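Local coordinates for succinoglycan biosynthesis protein (Bacillus cereus ATCC 14579, PDB 3B55) that binds calcium and, as a member of the erythromycin esterase-like family, is probably a hydrolase, although its substrate is not established, at residues V78-A83 and K300-G305. The protein carries 1 engineered substitution. Numbering follows the deposited sequence.
Sequences VGLGEA and KTIVWG
Val-78 to Glu-82 and Thr-301 to Gly-305 pair as neighbouring parallel strands in the buried middle of the large mixed sheet, with strand 336-344 flanking the first and strand 109-112 the second. Five backbone hydrogen bonds run the length of the pair. Val-78 uses both polar atoms, its N reaching Thr-301 O at 3.0 Å and its O accepting from Val-303 N. The ladder is tightest at Leu-80 N to Val-303 O, 2.7 Å and almost straight at 174°. It weakens at Gly-305 N to Leu-80 O, 3.3 Å, and Glu-82 N to Gly-305 O closes it with a bent bond, N-H...O angle 132°. Alongside, Gly-81 CA comes within 3.0 Å of Gly-305 O in a CA-H...O contact. This is the central parallel part of the erythromycin esterase-like alpha/beta fold, in which helix 88-104 packs on Leu-80 and Trp-304, and Phe-107 on Val-78 and Ile-302 of the same face. There CD2 of Leu-80 touches both Ile-302 CG2 (4.3 Å) and Trp-304 CE3. At the C-terminal end, CG of Glu-82 sits between its own backbone N and carbonyl carbon (chi1 38°) and passes Gly-305 O, and the extended chain beyond crosses the Trp-304 side chain at about a right angle, carboxylate steeply inclined to indole. OE1 comes to 3.1 Å from Trp-304 NE1, but the angle is too poor for a hydrogen bond. Instead OE1 forms a salt bridge with Lys-94, which also makes a cation-pi contact with the indole and donates to Leu-80 O. OE2 of Glu-82 is hydrogen-bonded to ND1 of the calcium ligand His-85, making Glu-82 a second-shell residue whose side chain lies about 6 Å from the ion.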
loop_
_atom_site.group_PDB
_atom_site.type_symbol
_atom_site.label_atom_id
_atom_site.label_comp_id
_atom_site.label_asym_id
_atom_site.label_seq_id
_atom_site.Cartn_x
_atom_site.Cartn_y
_atom_site.Cartn_z
ATOM N N VAL A 78 -6.053 -0.970 -8.968
ATOM C CA VAL A 78 -7.039 -0.734 -7.923
ATOM C C VAL A 78 -6.405 -0.562 -6.551
ATOM O O VAL A 78 -5.718 -1.460 -6.057
ATOM C CB VAL A 78 -8.044 -1.920 -7.864
ATOM C CG1 VAL A 78 -8.959 -1.795 -6.647
ATOM C CG2 VAL A 78 -8.857 -1.964 -9.147
ATOM N N GLY A 79 -6.645 0.599 -5.945
ATOM C CA GLY A 79 -6.115 0.873 -4.624
ATOM C C GLY A 79 -7.052 0.231 -3.613
ATOM O O GLY A 79 -8.269 0.403 -3.703
ATOM N N LEU A 80 -6.503 -0.515 -2.658
ATOM C CA LEU A 80 -7.318 -1.182 -1.648
ATOM C C LEU A 80 -6.802 -0.748 -0.284
ATOM O O LEU A 80 -5.847 -1.320 0.245
ATOM C CB LEU A 80 -7.216 -2.705 -1.834
ATOM C CG LEU A 80 -8.145 -3.653 -1.067
ATOM C CD1 LEU A 80 -9.604 -3.240 -1.274
ATOM C CD2 LEU A 80 -7.919 -5.099 -1.565
ATOM N N GLY A 81 -7.446 0.263 0.292
ATOM C CA GLY A 81 -6.987 0.770 1.574
ATOM C C GLY A 81 -7.539 0.144 2.833
ATOM O O GLY A 81 -8.612 -0.451 2.831
ATOM N N GLU A 82 -6.778 0.266 3.916
ATOM C CA GLU A 82 -7.203 -0.265 5.210
ATOM C C GLU A 82 -7.369 0.909 6.158
ATOM O O GLU A 82 -6.465 1.725 6.299
ATOM C CB GLU A 82 -6.188 -1.289 5.754
ATOM C CG GLU A 82 -4.729 -0.961 5.489
ATOM C CD GLU A 82 -3.842 -2.201 5.593
ATOM O OE1 GLU A 82 -4.132 -3.205 4.898
ATOM O OE2 GLU A 82 -2.859 -2.184 6.362
ATOM N N ALA A 83 -8.541 1.010 6.778
ATOM C CA ALA A 83 -8.813 2.111 7.694
ATOM C C ALA A 83 -7.736 2.207 8.761
ATOM O O ALA A 83 -7.446 3.287 9.255
ATOM C CB ALA A 83 -10.192 1.938 8.342
ATOM N N LYS A 300 -2.123 -5.699 -14.640
ATOM C CA LYS A 300 -3.172 -5.302 -13.714
ATOM C C LYS A 300 -2.671 -5.490 -12.287
ATOM O O LYS A 300 -2.307 -6.596 -11.879
ATOM C CB LYS A 300 -4.435 -6.119 -13.989
ATOM C CG LYS A 300 -4.880 -6.009 -15.447
ATOM C CD LYS A 300 -6.332 -5.599 -15.578
ATOM C CE LYS A 300 -7.263 -6.669 -15.058
ATOM N NZ LYS A 300 -8.690 -6.324 -15.326
ATOM N N THR A 301 -2.663 -4.396 -11.535
ATOM C CA THR A 301 -2.138 -4.395 -10.178
ATOM C C THR A 301 -3.099 -3.954 -9.080
ATOM O O THR A 301 -4.028 -3.170 -9.317
ATOM C CB THR A 301 -0.888 -3.482 -10.129
ATOM O OG1 THR A 301 0.097 -3.991 -11.036
ATOM C CG2 THR A 301 -0.289 -3.426 -8.724
ATOM N N ILE A 302 -2.852 -4.471 -7.877
ATOM C CA ILE A 302 -3.637 -4.152 -6.684
ATOM C C ILE A 302 -2.725 -3.465 -5.671
ATOM O O ILE A 302 -1.780 -4.071 -5.182
ATOM C CB ILE A 302 -4.196 -5.420 -6.003
ATOM C CG1 ILE A 302 -5.103 -6.181 -6.967
ATOM C CG2 ILE A 302 -4.968 -5.037 -4.757
ATOM C CD1 ILE A 302 -5.684 -7.441 -6.379
ATOM N N VAL A 303 -3.008 -2.209 -5.349
ATOM C CA VAL A 303 -2.183 -1.487 -4.387
ATOM C C VAL A 303 -2.816 -1.602 -3.004
ATOM O O VAL A 303 -3.812 -0.956 -2.702
ATOM C CB VAL A 303 -2.044 -0.006 -4.775
ATOM C CG1 VAL A 303 -1.139 0.708 -3.776
ATOM C CG2 VAL A 303 -1.478 0.098 -6.181
ATOM N N TRP A 304 -2.213 -2.447 -2.180
ATOM C CA TRP A 304 -2.664 -2.712 -0.829
ATOM C C TRP A 304 -1.877 -1.861 0.164
ATOM O O TRP A 304 -0.661 -2.036 0.323
ATOM C CB TRP A 304 -2.470 -4.207 -0.556
ATOM C CG TRP A 304 -2.646 -4.663 0.853
ATOM C CD1 TRP A 304 -1.968 -4.224 1.957
ATOM C CD2 TRP A 304 -3.483 -5.736 1.298
ATOM N NE1 TRP A 304 -2.323 -4.965 3.055
ATOM C CE2 TRP A 304 -3.251 -5.901 2.681
ATOM C CE3 TRP A 304 -4.402 -6.578 0.662
ATOM C CZ2 TRP A 304 -3.908 -6.876 3.442
ATOM C CZ3 TRP A 304 -5.056 -7.553 1.422
ATOM C CH2 TRP A 304 -4.803 -7.692 2.795
ATOM N N GLY A 305 -2.583 -0.948 0.828
ATOM C CA GLY A 305 -1.959 -0.077 1.810
ATOM C C GLY A 305 -2.979 0.658 2.673
ATOM O O GLY A 305 -4.166 0.346 2.651
#